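Local structure of inactivation-no-after-potential D protein (Drosophila melanogaster, 2QKT) at residues D48-F53 with M79-P84; F4-M9 with S42-G47; L18-N23 with Y67-G72; N23-T28 with A57-P62; G13-L18 with Q34-E39. The protein serves as a scaffold in the G protein-coupled visual signalling of Drosophila, and its fifth PDZ domain, described here, probably binds target peptides. One frame throughout, in Å; residues are numbered along the deposited sequence.

Interaction 1. Residues D48-F53 with M79-P84; sequences DIITKF and MEVTRP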
# COMPACT_ATOMS: atom_id res chain seq x y z
N ASP A 48 5.03 -12.08 -12.78
CA ASP A 48 5.93 -13.00 -12.09
C ASP A 48 5.84 -12.70 -10.60
O ASP A 48 5.61 -11.56 -10.20
CB ASP A 48 7.38 -12.83 -12.56
CG ASP A 48 7.59 -13.31 -13.99
OD1 ASP A 48 6.70 -14.02 -14.51
OD2 ASP A 48 8.64 -12.99 -14.58
N ILE A 49 6.02 -13.73 -9.78
CA ILE A 49 5.94 -13.58 -8.33
C ILE A 49 7.29 -13.88 -7.69
O ILE A 49 7.84 -14.97 -7.86
CB ILE A 49 4.92 -14.56 -7.74
CG1 ILE A 49 3.59 -14.46 -8.50
CG2 ILE A 49 4.72 -14.25 -6.25
CD1 ILE A 49 2.57 -15.52 -8.09
N ILE A 50 7.82 -12.91 -6.96
CA ILE A 50 9.08 -13.09 -6.26
C ILE A 50 8.69 -13.79 -4.96
O ILE A 50 7.95 -13.22 -4.15
CB ILE A 50 9.72 -11.74 -5.92
CG1 ILE A 50 10.03 -10.97 -7.20
CG2 ILE A 50 10.99 -11.97 -5.10
CD1 ILE A 50 10.60 -9.60 -6.96
N THR A 51 9.16 -15.02 -4.77
CA THR A 51 8.82 -15.78 -3.57
C THR A 51 9.87 -15.75 -2.47
O THR A 51 9.59 -16.05 -1.32
CB THR A 51 8.55 -17.25 -3.92
OG1 THR A 51 9.70 -17.78 -4.60
CG2 THR A 51 7.34 -17.36 -4.83
N LYS A 52 11.10 -15.39 -2.84
CA LYS A 52 12.17 -15.29 -1.86
C LYS A 52 13.12 -14.22 -2.33
O LYS A 52 13.44 -14.13 -3.53
CB LYS A 52 12.92 -16.63 -1.70
CG LYS A 52 14.00 -16.56 -0.60
CD LYS A 52 14.97 -17.74 -0.57
CE LYS A 52 14.37 -18.99 0.02
NZ LYS A 52 15.25 -19.41 1.15
N PHE A 53 13.59 -13.41 -1.40
CA PHE A 53 14.51 -12.33 -1.71
C PHE A 53 15.67 -12.37 -0.73
O PHE A 53 15.46 -12.31 0.48
CB PHE A 53 13.79 -10.98 -1.61
CG PHE A 53 14.60 -9.83 -2.11
CD1 PHE A 53 14.85 -9.69 -3.47
CD2 PHE A 53 15.17 -8.92 -1.22
CE1 PHE A 53 15.65 -8.67 -3.96
CE2 PHE A 53 15.98 -7.88 -1.69
CZ PHE A 53 16.23 -7.76 -3.06
N MET A 79 16.95 -13.55 -6.29
CA MET A 79 15.51 -13.76 -6.20
C MET A 79 15.07 -15.13 -6.69
O MET A 79 15.65 -15.67 -7.64
CB MET A 79 14.76 -12.74 -7.07
CG MET A 79 15.04 -11.28 -6.82
SD MET A 79 14.21 -10.30 -8.12
CE MET A 79 15.62 -9.54 -8.89
N GLU A 80 14.05 -15.68 -6.05
CA GLU A 80 13.45 -16.93 -6.49
C GLU A 80 12.09 -16.48 -7.02
O GLU A 80 11.36 -15.74 -6.36
CB GLU A 80 13.34 -17.93 -5.33
CG GLU A 80 14.68 -18.65 -5.09
CD GLU A 80 14.65 -19.62 -3.94
OE1 GLU A 80 13.57 -20.15 -3.62
OE2 GLU A 80 15.73 -19.90 -3.37
N VAL A 81 11.77 -16.91 -8.24
CA VAL A 81 10.54 -16.49 -8.90
C VAL A 81 9.64 -17.60 -9.43
O VAL A 81 10.11 -18.64 -9.88
CB VAL A 81 10.91 -15.54 -10.08
CG1 VAL A 81 9.65 -15.02 -10.77
CG2 VAL A 81 11.76 -14.38 -9.56
N THR A 82 8.34 -17.36 -9.36
CA THR A 82 7.34 -18.29 -9.88
C THR A 82 6.56 -17.55 -10.95
O THR A 82 6.13 -16.41 -10.76
CB THR A 82 6.36 -18.76 -8.79
OG1 THR A 82 7.03 -19.66 -7.89
CG2 THR A 82 5.16 -19.46 -9.42
N ARG A 83 6.37 -18.22 -12.09
CA ARG A 83 5.64 -17.65 -13.20
C ARG A 83 4.40 -18.46 -13.61
O ARG A 83 4.52 -19.59 -14.07
CB ARG A 83 6.56 -17.53 -14.42
CG ARG A 83 5.86 -16.96 -15.64
CD ARG A 83 6.71 -15.88 -16.31
NE ARG A 83 7.72 -16.40 -17.21
CZ ARG A 83 8.75 -15.68 -17.66
NH1 ARG A 83 8.91 -14.42 -17.28
NH2 ARG A 83 9.59 -16.22 -18.53
N PRO A 84 3.21 -17.89 -13.42
CA PRO A 84 1.94 -18.54 -13.77
C PRO A 84 1.86 -18.73 -15.29
O PRO A 84 2.67 -18.18 -16.03
CB PRO A 84 0.90 -17.55 -13.23
CG PRO A 84 1.66 -16.93 -12.04
CD PRO A 84 2.93 -16.60 -12.76
O HOH W 1 9.53 -19.28 -6.70
O HOH W 2 10.88 -19.55 -3.03
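Ile49 and Thr82 form an antiparallel hydrogen-bonded pair. Ile49 N donates to Thr82 O at 2.9 Å, and Thr82 N donates back to Ile49 O. Ile49 O also receives a CA-H contact from Val81. Further along lies a classic beta bulge, where Thr51 and Lys52 both face Glu80. Thr51 N donates to Glu80 O at 2.8 Å, and Glu80 N donates to Lys52 O at 3.0 Å. Thr51 OG1 sits between its backbone N and carbonyl carbon (chi1 56°). There it meets two waters, each 2.6 Å from Thr51 OG1. One water also bonds Thr82 OG1; the other donates to Glu80 OE1. Lys52 and Glu80 run side by side, but Lys52 NZ stays 4.6 Å from Glu80 OE2, beyond a salt bridge. At the far end Arg83 NH1 makes a salt bridge to Asp48 OD2 at 3.1 Å. As a hydrogen bond this Arg83-Asp48 link is weak and bent (129°), and Gln45 N is the stronger partner of Asp48 OD2. Over the interior, Met79 CG packs at the edge of the Phe53 ring, 3.7 Å from Phe53 CD1. Backbone bonds thus satisfy the strand atoms, two waters satisfy Thr51 OG1, and one weak salt-bridge bond joins the Asp48 end.

Interaction 2. Residues F4-M9 with S42-G47; sequences FNVDLM and SKLQRG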
# COMPACT_ATOMS: atom_id res chain seq x y z
N PHE A 4 12.03 -20.19 -11.49
CA PHE A 4 13.42 -19.93 -11.85
C PHE A 4 14.05 -18.92 -10.90
O PHE A 4 13.36 -18.34 -10.05
CB PHE A 4 13.48 -19.44 -13.30
CG PHE A 4 12.73 -18.16 -13.56
CD1 PHE A 4 13.35 -16.93 -13.39
CD2 PHE A 4 11.39 -18.17 -13.97
CE1 PHE A 4 12.66 -15.73 -13.62
CE2 PHE A 4 10.69 -16.98 -14.20
CZ PHE A 4 11.34 -15.75 -14.02
N ASN A 5 15.35 -18.71 -11.03
CA ASN A 5 16.03 -17.76 -10.17
C ASN A 5 16.64 -16.63 -10.96
O ASN A 5 16.97 -16.77 -12.13
CB ASN A 5 17.13 -18.46 -9.36
CG ASN A 5 16.59 -19.55 -8.48
OD1 ASN A 5 15.63 -19.35 -7.73
ND2 ASN A 5 17.19 -20.73 -8.56
N VAL A 6 16.76 -15.49 -10.30
CA VAL A 6 17.35 -14.32 -10.93
C VAL A 6 18.38 -13.75 -9.98
O VAL A 6 18.08 -13.48 -8.81
CB VAL A 6 16.30 -13.25 -11.25
CG1 VAL A 6 16.98 -12.03 -11.85
CG2 VAL A 6 15.26 -13.80 -12.21
N ASP A 7 19.59 -13.58 -10.48
CA ASP A 7 20.68 -13.03 -9.69
C ASP A 7 21.34 -11.92 -10.49
O ASP A 7 21.63 -12.09 -11.67
CB ASP A 7 21.69 -14.14 -9.39
CG ASP A 7 21.10 -15.23 -8.52
OD1 ASP A 7 21.00 -15.04 -7.29
OD2 ASP A 7 20.72 -16.29 -9.06
N LEU A 8 21.57 -10.78 -9.84
CA LEU A 8 22.18 -9.64 -10.49
C LEU A 8 22.92 -8.82 -9.44
O LEU A 8 22.68 -8.97 -8.24
CB LEU A 8 21.10 -8.81 -11.20
CG LEU A 8 19.97 -8.18 -10.37
CD1 LEU A 8 20.53 -7.02 -9.57
CD2 LEU A 8 18.87 -7.69 -11.30
N MET A 9 23.83 -7.95 -9.88
CA MET A 9 24.61 -7.12 -8.97
C MET A 9 24.09 -5.69 -9.11
O MET A 9 24.17 -5.13 -10.20
CB MET A 9 26.08 -7.19 -9.37
CG MET A 9 27.03 -7.04 -8.23
SD MET A 9 26.89 -8.45 -7.12
CE MET A 9 27.02 -9.80 -8.30
N SER A 42 16.00 -9.89 -19.33
CA SER A 42 16.12 -11.26 -19.82
C SER A 42 15.24 -12.30 -19.18
O SER A 42 14.89 -13.29 -19.84
CB SER A 42 17.55 -11.77 -19.68
OG SER A 42 18.36 -11.34 -20.75
N LYS A 43 14.87 -12.12 -17.92
CA LYS A 43 14.09 -13.18 -17.31
C LYS A 43 12.78 -12.79 -16.62
O LYS A 43 11.97 -13.67 -16.31
CB LYS A 43 14.96 -13.94 -16.31
CG LYS A 43 16.40 -14.24 -16.73
CD LYS A 43 17.06 -15.17 -15.73
CE LYS A 43 18.56 -15.17 -15.85
NZ LYS A 43 19.07 -13.79 -15.62
N LEU A 44 12.56 -11.50 -16.38
CA LEU A 44 11.35 -11.09 -15.68
C LEU A 44 10.27 -10.42 -16.52
O LEU A 44 10.55 -9.66 -17.45
CB LEU A 44 11.69 -10.19 -14.50
CG LEU A 44 12.44 -10.86 -13.35
CD1 LEU A 44 12.96 -9.80 -12.38
CD2 LEU A 44 11.52 -11.86 -12.65
N GLN A 45 9.03 -10.70 -16.14
CA GLN A 45 7.84 -10.15 -16.79
C GLN A 45 6.78 -9.81 -15.76
O GLN A 45 6.79 -10.34 -14.64
CB GLN A 45 7.26 -11.17 -17.77
CG GLN A 45 8.07 -11.34 -19.04
CD GLN A 45 7.52 -12.46 -19.90
OE1 GLN A 45 6.38 -12.88 -19.75
NE2 GLN A 45 8.34 -12.93 -20.83
N ARG A 46 5.87 -8.92 -16.14
CA ARG A 46 4.77 -8.54 -15.27
C ARG A 46 4.00 -9.81 -14.96
O ARG A 46 3.80 -10.66 -15.84
CB ARG A 46 3.85 -7.53 -15.97
CG ARG A 46 4.53 -6.23 -16.35
CD ARG A 46 3.54 -5.25 -16.98
NE ARG A 46 4.16 -3.98 -17.32
CZ ARG A 46 5.10 -3.83 -18.26
NH1 ARG A 46 5.52 -4.88 -18.96
NH2 ARG A 46 5.62 -2.64 -18.49
N GLY A 47 3.59 -9.96 -13.70
CA GLY A 47 2.85 -11.15 -13.33
C GLY A 47 3.71 -12.16 -12.61
O GLY A 47 3.18 -13.03 -11.90
O HOH W 3 20.25 -14.80 -13.11
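Lys43 crosses Phe4 obliquely and runs past Val6 in the opposite direction. Its CB begins the contact, with Lys43 CB 4.0 Å from Phe4 CE1 and about as far from Val6 CG2. The chain then extends along strand 2-9. Lys43 CD comes 3.9 Å from Asn5 O and also passes Val6 CG2. The last torsion (chi4 60°) bends the tip aside. Lys43 NZ there donates to a water at 3.0 Å. The same water accepts from Asp7 N, so it links the lysine tip to the strand backbone. Lys43 O approaches the Phe4 ring obliquely, with Lys43 O 3.2 Å from Phe4 CZ. This carbonyl also receives a weak hydrogen bond from Arg83 NH1. Leu44 continues the apolar part. Leu44 CD2 meets the edge of the Phe4 ring, 4.1 Å from Phe4 CZ, while Leu44 CG lies 4.2 Å from Val6 CG2. Val6 CG2 is itself in plane with the Phe4 ring, at its edge. No direct hydrogen bond crosses the contact. The arrangement belongs to the PDZ fold, in which the first strand packs beside the end of the short helix 38-43 and the loop leading into strand 49-53.

Interaction 3. Residues L18-N23 with Y67-G72; sequences LSLSPN and YALFKG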
# COMPACT_ATOMS: atom_id res chain seq x y z
N LEU A 18 11.50 -2.01 -10.61
CA LEU A 18 10.36 -2.92 -10.51
C LEU A 18 9.34 -2.31 -9.54
O LEU A 18 9.71 -1.65 -8.58
CB LEU A 18 10.82 -4.27 -9.97
CG LEU A 18 11.86 -5.05 -10.79
CD1 LEU A 18 12.31 -6.27 -10.00
CD2 LEU A 18 11.25 -5.45 -12.12
N SER A 19 8.06 -2.53 -9.81
CA SER A 19 7.02 -2.03 -8.91
C SER A 19 6.26 -3.29 -8.55
O SER A 19 5.79 -4.02 -9.43
CB SER A 19 6.09 -1.05 -9.62
OG SER A 19 5.15 -0.52 -8.69
N LEU A 20 6.15 -3.55 -7.25
CA LEU A 20 5.51 -4.77 -6.76
C LEU A 20 4.16 -4.57 -6.07
O LEU A 20 3.81 -3.45 -5.65
CB LEU A 20 6.46 -5.46 -5.78
CG LEU A 20 7.93 -5.57 -6.16
CD1 LEU A 20 8.68 -6.22 -5.00
CD2 LEU A 20 8.09 -6.40 -7.43
N SER A 21 3.41 -5.66 -5.95
CA SER A 21 2.11 -5.67 -5.27
C SER A 21 2.01 -7.00 -4.52
O SER A 21 2.64 -7.99 -4.91
CB SER A 21 0.95 -5.51 -6.25
OG SER A 21 0.88 -6.62 -7.11
N PRO A 22 1.23 -7.04 -3.43
CA PRO A 22 1.07 -8.27 -2.65
C PRO A 22 0.49 -9.46 -3.42
O PRO A 22 -0.40 -9.30 -4.26
CB PRO A 22 0.17 -7.82 -1.50
CG PRO A 22 0.52 -6.35 -1.36
CD PRO A 22 0.44 -5.96 -2.82
N ASN A 23 1.00 -10.65 -3.12
CA ASN A 23 0.51 -11.88 -3.73
C ASN A 23 0.44 -12.95 -2.66
O ASN A 23 1.22 -12.93 -1.71
CB ASN A 23 1.44 -12.33 -4.86
CG ASN A 23 0.91 -13.55 -5.59
OD1 ASN A 23 0.99 -14.68 -5.09
ND2 ASN A 23 0.34 -13.33 -6.77
N TYR A 67 6.42 -3.48 -0.53
CA TYR A 67 6.53 -2.07 -0.86
C TYR A 67 7.89 -1.42 -0.63
O TYR A 67 8.07 -0.24 -0.90
CB TYR A 67 5.41 -1.31 -0.14
CG TYR A 67 4.03 -1.79 -0.56
CD1 TYR A 67 2.96 -1.77 0.33
CD2 TYR A 67 3.79 -2.24 -1.86
CE1 TYR A 67 1.69 -2.19 -0.05
CE2 TYR A 67 2.52 -2.66 -2.26
CZ TYR A 67 1.47 -2.63 -1.35
OH TYR A 67 0.21 -3.03 -1.75
N ALA A 68 8.84 -2.18 -0.10
CA ALA A 68 10.19 -1.66 0.12
C ALA A 68 11.17 -2.83 0.16
O ALA A 68 12.18 -2.80 0.87
CB ALA A 68 10.26 -0.85 1.41
N LEU A 69 10.84 -3.85 -0.61
CA LEU A 69 11.64 -5.07 -0.68
C LEU A 69 13.10 -4.85 -1.04
O LEU A 69 13.98 -5.56 -0.55
CB LEU A 69 11.03 -6.04 -1.69
CG LEU A 69 11.67 -7.43 -1.72
CD1 LEU A 69 11.40 -8.13 -0.39
CD2 LEU A 69 11.08 -8.24 -2.87
N PHE A 70 13.36 -3.85 -1.89
CA PHE A 70 14.72 -3.56 -2.36
C PHE A 70 15.50 -2.49 -1.60
O PHE A 70 16.63 -2.19 -1.98
CB PHE A 70 14.68 -3.17 -3.84
CG PHE A 70 13.90 -4.14 -4.69
CD1 PHE A 70 12.83 -3.69 -5.47
CD2 PHE A 70 14.21 -5.49 -4.68
CE1 PHE A 70 12.07 -4.59 -6.21
CE2 PHE A 70 13.46 -6.41 -5.42
CZ PHE A 70 12.38 -5.96 -6.18
N LYS A 71 14.93 -1.92 -0.55
CA LYS A 71 15.67 -0.89 0.17
C LYS A 71 16.85 -1.48 0.95
O LYS A 71 16.71 -2.49 1.64
CB LYS A 71 14.75 -0.13 1.13
CG LYS A 71 15.48 0.96 1.91
CD LYS A 71 14.55 2.10 2.28
CE LYS A 71 15.31 3.25 2.94
NZ LYS A 71 14.44 4.46 3.09
N GLY A 72 18.01 -0.85 0.82
CA GLY A 72 19.19 -1.32 1.52
C GLY A 72 19.88 -2.46 0.79
O GLY A 72 20.91 -2.95 1.25
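Leu18, Leu20 and Pro22 lie on the strand that borders the peptide groove of a PDZ domain, and they meet Phe70, Leu69 and Tyr67. In the PDZ fold the other wall of this groove is normally a helix. Segment 67-72 probably corresponds to its C-terminal end, but here it has no regular helix. Instead a type I turn runs from Ala68 to Lys71, closed by Lys71 N donating to Ala68 O at 3.2 Å. Leu20 CD1 lies 3.8 Å from Leu69 CD2, the two side chains crossing at about a right angle. Leu69 CG is anti to the backbone N (chi1 -172°), which carries CD2 to Leu20 CD1. The side chains of Leu20 and Phe70 point at each other from opposite directions, with Leu20 CD1 3.9 Å from Phe70 CZ. Leu18 CD1 reaches the same ring atom, Phe70 CZ, at 3.8 Å. Phe70 also stacks edge-to-face with Phe53, which ties the wall to the core. The strand edge not paired with strand 26-32 is met by another chain: Leu20 N and Ser19 OG bond to Asn74 of the third subunit. The Tyr67 side chain crosses Pro22 at about a right angle, and Tyr67 OH bonds to Tyr67 OH of the fourth subunit. An alanine in place of Tyr67 would remove the ring beside Pro22, and the hydroxyl pair between the subunits would probably be lost. Pro22 approaches the ring obliquely, with Pro22 CD 3.8 Å from Tyr67 CZ. Leu20 O lies in the plane of the Tyr67 ring, at its edge, 3.7 Å from Tyr67 CE2.

Interaction 4. Residues N23-T28 with A57-P62; sequences NEIGCT and ALEGLP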
# COMPACT_ATOMS: atom_id res chain seq x y z
N ASN A 23 1.00 -10.65 -3.12
CA ASN A 23 0.51 -11.88 -3.73
C ASN A 23 0.44 -12.95 -2.66
O ASN A 23 1.22 -12.93 -1.71
CB ASN A 23 1.44 -12.33 -4.86
CG ASN A 23 0.91 -13.55 -5.59
OD1 ASN A 23 0.99 -14.68 -5.09
ND2 ASN A 23 0.34 -13.33 -6.77
N GLU A 24 -0.48 -13.89 -2.82
CA GLU A 24 -0.64 -14.95 -1.83
C GLU A 24 0.70 -15.61 -1.47
O GLU A 24 0.95 -15.89 -0.30
CB GLU A 24 -1.60 -16.03 -2.35
CG GLU A 24 -1.78 -17.19 -1.39
CD GLU A 24 -2.49 -18.37 -2.01
OE1 GLU A 24 -2.81 -18.31 -3.22
OE2 GLU A 24 -2.72 -19.37 -1.30
N ILE A 25 1.55 -15.86 -2.47
CA ILE A 25 2.82 -16.53 -2.20
C ILE A 25 4.06 -15.65 -2.34
O ILE A 25 5.17 -16.16 -2.48
CB ILE A 25 2.97 -17.76 -3.12
CG1 ILE A 25 3.11 -17.31 -4.58
CG2 ILE A 25 1.74 -18.67 -2.96
CD1 ILE A 25 3.41 -18.44 -5.55
N GLY A 26 3.88 -14.33 -2.30
CA GLY A 26 5.03 -13.43 -2.40
C GLY A 26 4.70 -12.02 -2.86
O GLY A 26 3.70 -11.43 -2.43
N CYS A 27 5.55 -11.47 -3.72
CA CYS A 27 5.36 -10.13 -4.27
C CYS A 27 5.30 -10.18 -5.79
O CYS A 27 6.28 -10.54 -6.44
CB CYS A 27 6.50 -9.22 -3.83
SG CYS A 27 6.67 -9.05 -2.02
N THR A 28 4.15 -9.83 -6.34
CA THR A 28 3.95 -9.83 -7.78
C THR A 28 4.67 -8.63 -8.40
O THR A 28 4.73 -7.56 -7.78
CB THR A 28 2.45 -9.68 -8.14
OG1 THR A 28 1.72 -10.79 -7.62
CG2 THR A 28 2.28 -9.62 -9.66
N ALA A 57 12.20 -15.85 2.76
CA ALA A 57 10.98 -16.35 2.11
C ALA A 57 9.96 -15.23 2.30
O ALA A 57 9.84 -14.67 3.39
CB ALA A 57 10.50 -17.63 2.80
N LEU A 58 9.20 -14.91 1.26
CA LEU A 58 8.25 -13.81 1.39
C LEU A 58 6.83 -14.21 1.79
O LEU A 58 6.06 -13.38 2.27
CB LEU A 58 8.21 -12.99 0.10
CG LEU A 58 9.58 -12.43 -0.32
CD1 LEU A 58 9.45 -11.61 -1.60
CD2 LEU A 58 10.17 -11.57 0.79
N GLU A 59 6.48 -15.47 1.58
CA GLU A 59 5.14 -15.92 1.95
C GLU A 59 5.02 -15.95 3.48
O GLU A 59 5.85 -16.54 4.17
CB GLU A 59 4.88 -17.32 1.39
CG GLU A 59 3.39 -17.69 1.40
CD GLU A 59 3.10 -19.06 0.82
OE1 GLU A 59 3.79 -19.47 -0.15
OE2 GLU A 59 2.16 -19.73 1.29
N GLY A 60 3.99 -15.30 4.00
CA GLY A 60 3.79 -15.28 5.44
C GLY A 60 4.19 -13.95 6.07
O GLY A 60 3.81 -13.66 7.21
N LEU A 61 4.97 -13.15 5.36
CA LEU A 61 5.38 -11.85 5.87
C LEU A 61 4.24 -10.86 5.68
O LEU A 61 3.36 -11.07 4.83
CB LEU A 61 6.59 -11.30 5.10
CG LEU A 61 7.86 -12.16 5.11
CD1 LEU A 61 8.96 -11.49 4.32
CD2 LEU A 61 8.33 -12.39 6.56
N PRO A 62 4.23 -9.76 6.46
CA PRO A 62 3.16 -8.76 6.32
C PRO A 62 3.18 -8.36 4.83
O PRO A 62 4.25 -8.24 4.23
CB PRO A 62 3.64 -7.64 7.23
CG PRO A 62 4.32 -8.41 8.34
CD PRO A 62 5.19 -9.33 7.49
O HOH W 4 1.82 -14.08 1.77
O HOH W 5 6.04 -18.54 -1.69
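Two tight turns meet here: a type I turn from Asn23 to Gly26 comes against a type II turn from Leu58 to Leu61, with Ile25 CA and Glu59 CA 4.8 Å apart. The first turn is fixed from within. Asn23 OD1 accepts from Ile25 N at 2.9 Å, in the carbonyl plane and on a lone pair, which makes an Asx turn. The amide of the same side chain donates from Asn23 ND2 to Thr28 OG1. Across the contact Glu59 lies along the turn backbone. Its CG is anti to the backbone N (chi1 -164°), which lays Glu59 CG 3.5 Å from Glu24 O. The chain stays extended beyond CG and carries OE1 to CB and CG2 of Ile25. One water donates to Ile25 O at 2.7 Å and to Glu59 OE1 at 2.9 Å. A second donates to Glu24 O and accepts weakly from Gly60 N. At the backbone angles of Gly26 a side chain would run into the preceding carbonyl O, and Gly26 CA packs 4.1 Å from Leu58 CB. Leu58 CD1 then touches Cys27 SG at 3.8 Å; this sulfur is in the disulfide with Cys66. No direct hydrogen bond joins the segments. The chemistry implies a join made of bridging waters on the Glu59 side and apolar packing against the disulfide on the Leu58 side.

Interaction 5. Residues G13-L18 with Q34-E39; sequences GKELGL and QGQYPE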
# COMPACT_ATOMS: atom_id res chain seq x y z
N GLY A 13 23.16 3.93 -7.52
CA GLY A 13 22.40 4.89 -8.29
C GLY A 13 21.60 4.34 -9.45
O GLY A 13 21.02 5.11 -10.21
N LYS A 14 21.56 3.01 -9.59
CA LYS A 14 20.77 2.44 -10.67
C LYS A 14 19.69 1.57 -10.02
O LYS A 14 19.95 0.41 -9.68
CB LYS A 14 21.65 1.61 -11.61
CG LYS A 14 21.09 1.45 -13.01
CD LYS A 14 21.98 0.54 -13.84
CE LYS A 14 21.51 0.50 -15.27
NZ LYS A 14 22.40 -0.35 -16.14
N GLU A 15 18.49 2.11 -9.87
CA GLU A 15 17.39 1.37 -9.24
C GLU A 15 16.96 0.20 -10.12
O GLU A 15 17.14 0.25 -11.33
CB GLU A 15 16.17 2.28 -9.01
CG GLU A 15 16.50 3.60 -8.28
CD GLU A 15 17.04 4.70 -9.18
OE1 GLU A 15 17.44 4.42 -10.32
OE2 GLU A 15 17.09 5.87 -8.75
N LEU A 16 16.41 -0.84 -9.51
CA LEU A 16 15.96 -2.00 -10.27
C LEU A 16 14.83 -1.62 -11.23
O LEU A 16 14.75 -2.13 -12.34
CB LEU A 16 15.48 -3.12 -9.34
CG LEU A 16 16.58 -3.68 -8.42
CD1 LEU A 16 16.04 -4.87 -7.65
CD2 LEU A 16 17.80 -4.11 -9.24
N GLY A 17 13.95 -0.73 -10.78
CA GLY A 17 12.85 -0.28 -11.62
C GLY A 17 11.64 -1.18 -11.63
O GLY A 17 10.84 -1.13 -12.57
N LEU A 18 11.50 -2.01 -10.61
CA LEU A 18 10.36 -2.92 -10.51
C LEU A 18 9.34 -2.31 -9.54
O LEU A 18 9.71 -1.65 -8.58
CB LEU A 18 10.82 -4.27 -9.97
CG LEU A 18 11.86 -5.05 -10.79
CD1 LEU A 18 12.31 -6.27 -10.00
CD2 LEU A 18 11.25 -5.45 -12.12
N GLN A 34 11.95 -1.14 -18.45
CA GLN A 34 12.80 -1.86 -19.38
C GLN A 34 14.12 -1.09 -19.56
O GLN A 34 14.13 0.13 -19.66
CB GLN A 34 12.10 -1.99 -20.74
CG GLN A 34 12.92 -2.64 -21.83
CD GLN A 34 12.14 -2.77 -23.14
OE1 GLN A 34 11.63 -1.78 -23.67
NE2 GLN A 34 12.03 -3.99 -23.66
N GLY A 35 15.23 -1.82 -19.56
CA GLY A 35 16.52 -1.17 -19.75
C GLY A 35 17.38 -0.90 -18.52
O GLY A 35 18.49 -0.37 -18.65
N GLN A 36 16.88 -1.24 -17.34
CA GLN A 36 17.65 -1.02 -16.11
C GLN A 36 18.74 -2.07 -15.95
O GLN A 36 19.92 -1.74 -15.83
CB GLN A 36 16.74 -1.04 -14.87
CG GLN A 36 15.88 0.19 -14.70
CD GLN A 36 16.69 1.48 -14.73
OE1 GLN A 36 17.03 1.98 -15.79
NE2 GLN A 36 17.03 1.99 -13.55
N TYR A 37 18.34 -3.34 -15.93
CA TYR A 37 19.29 -4.43 -15.79
C TYR A 37 19.03 -5.54 -16.79
O TYR A 37 17.88 -5.96 -16.97
CB TYR A 37 19.26 -5.00 -14.37
CG TYR A 37 19.82 -4.10 -13.31
CD1 TYR A 37 19.08 -3.05 -12.77
CD2 TYR A 37 21.12 -4.28 -12.84
CE1 TYR A 37 19.62 -2.21 -11.78
CE2 TYR A 37 21.67 -3.46 -11.86
CZ TYR A 37 20.92 -2.43 -11.33
OH TYR A 37 21.48 -1.63 -10.36
N PRO A 38 20.09 -6.04 -17.44
CA PRO A 38 20.00 -7.12 -18.42
C PRO A 38 19.34 -8.35 -17.82
O PRO A 38 18.55 -9.02 -18.48
CB PRO A 38 21.47 -7.37 -18.79
CG PRO A 38 22.05 -5.98 -18.67
CD PRO A 38 21.49 -5.60 -17.31
N GLU A 39 19.66 -8.65 -16.56
CA GLU A 39 19.09 -9.81 -15.89
C GLU A 39 17.57 -9.70 -15.81
O GLU A 39 16.85 -10.69 -15.95
CB GLU A 39 19.67 -9.96 -14.47
CG GLU A 39 21.16 -10.27 -14.40
CD GLU A 39 22.05 -9.04 -14.56
OE1 GLU A 39 21.52 -7.93 -14.78
OE2 GLU A 39 23.29 -9.20 -14.45
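Tyr37 has its ring between Leu16 on one face and Lys14 on the other. Leu16 CD2 makes a CH-pi contact, 29° off the ring normal, and comes 3.7 Å from Tyr37 CE1. On the opposite face Lys14 CD lies 4.0 Å from Tyr37 CZ, its extended chain sliding past the tyrosine. The amine sits far above the ring, and any cation-pi attraction is weak at most. Lys14 O is at the ring edge, in plane. There Tyr37 OH donates to Lys14 O at 2.6 Å, tilted 19° from the carbonyl plane. The hydroxyl also bonds Lys11 N. With a phenylalanine in place of Tyr37, the carbonyl of Lys14 and the amide of Lys11 would probably lose the group that joins them. Gln36 holds the next carbonyl. Its chain bends at chi2 (-53°) and brings the amide back to the loop, where Gln36 NE2 donates to Glu15 O at 2.8 Å. Gln36 CB also packs 3.4 Å from Leu16 O. Gly17 CA lies beside the same side chain; a CB there would be pressed against Gln36 CG. Tyr37 itself holds the N-cap position of helix 38-43. By sequence and place, Glu15-Leu18 probably corresponds to the GLGF-type carboxylate-binding loop of PDZ domains, which leads into the strand that borders the peptide groove.

In the fold
Interaction 3 is buried; the other four join interior residues to more exposed ones. Interactions 1 and 2 use neighbouring strands of one sheet, 76-83 and 2-9, and backbone bonds connect them. Interactions 2 and 5 both use helix 38-43, one at its end and one at its start, and Leu8 touches Leu16 between them. The segments of 3 and 5 overlap at Leu18, those of 3 and 4 at Asn23. Interactions 4 and 5 are furthest apart, their centres separated by about 22 Å. Interaction 1 is mainly strand pairing, and interaction 3 is apolar. Interaction 5 uses side-chain donors on loop carbonyls. Interactions 2 and 4 rely on waters for polar links; in interaction 1 waters only supplement backbone bonds.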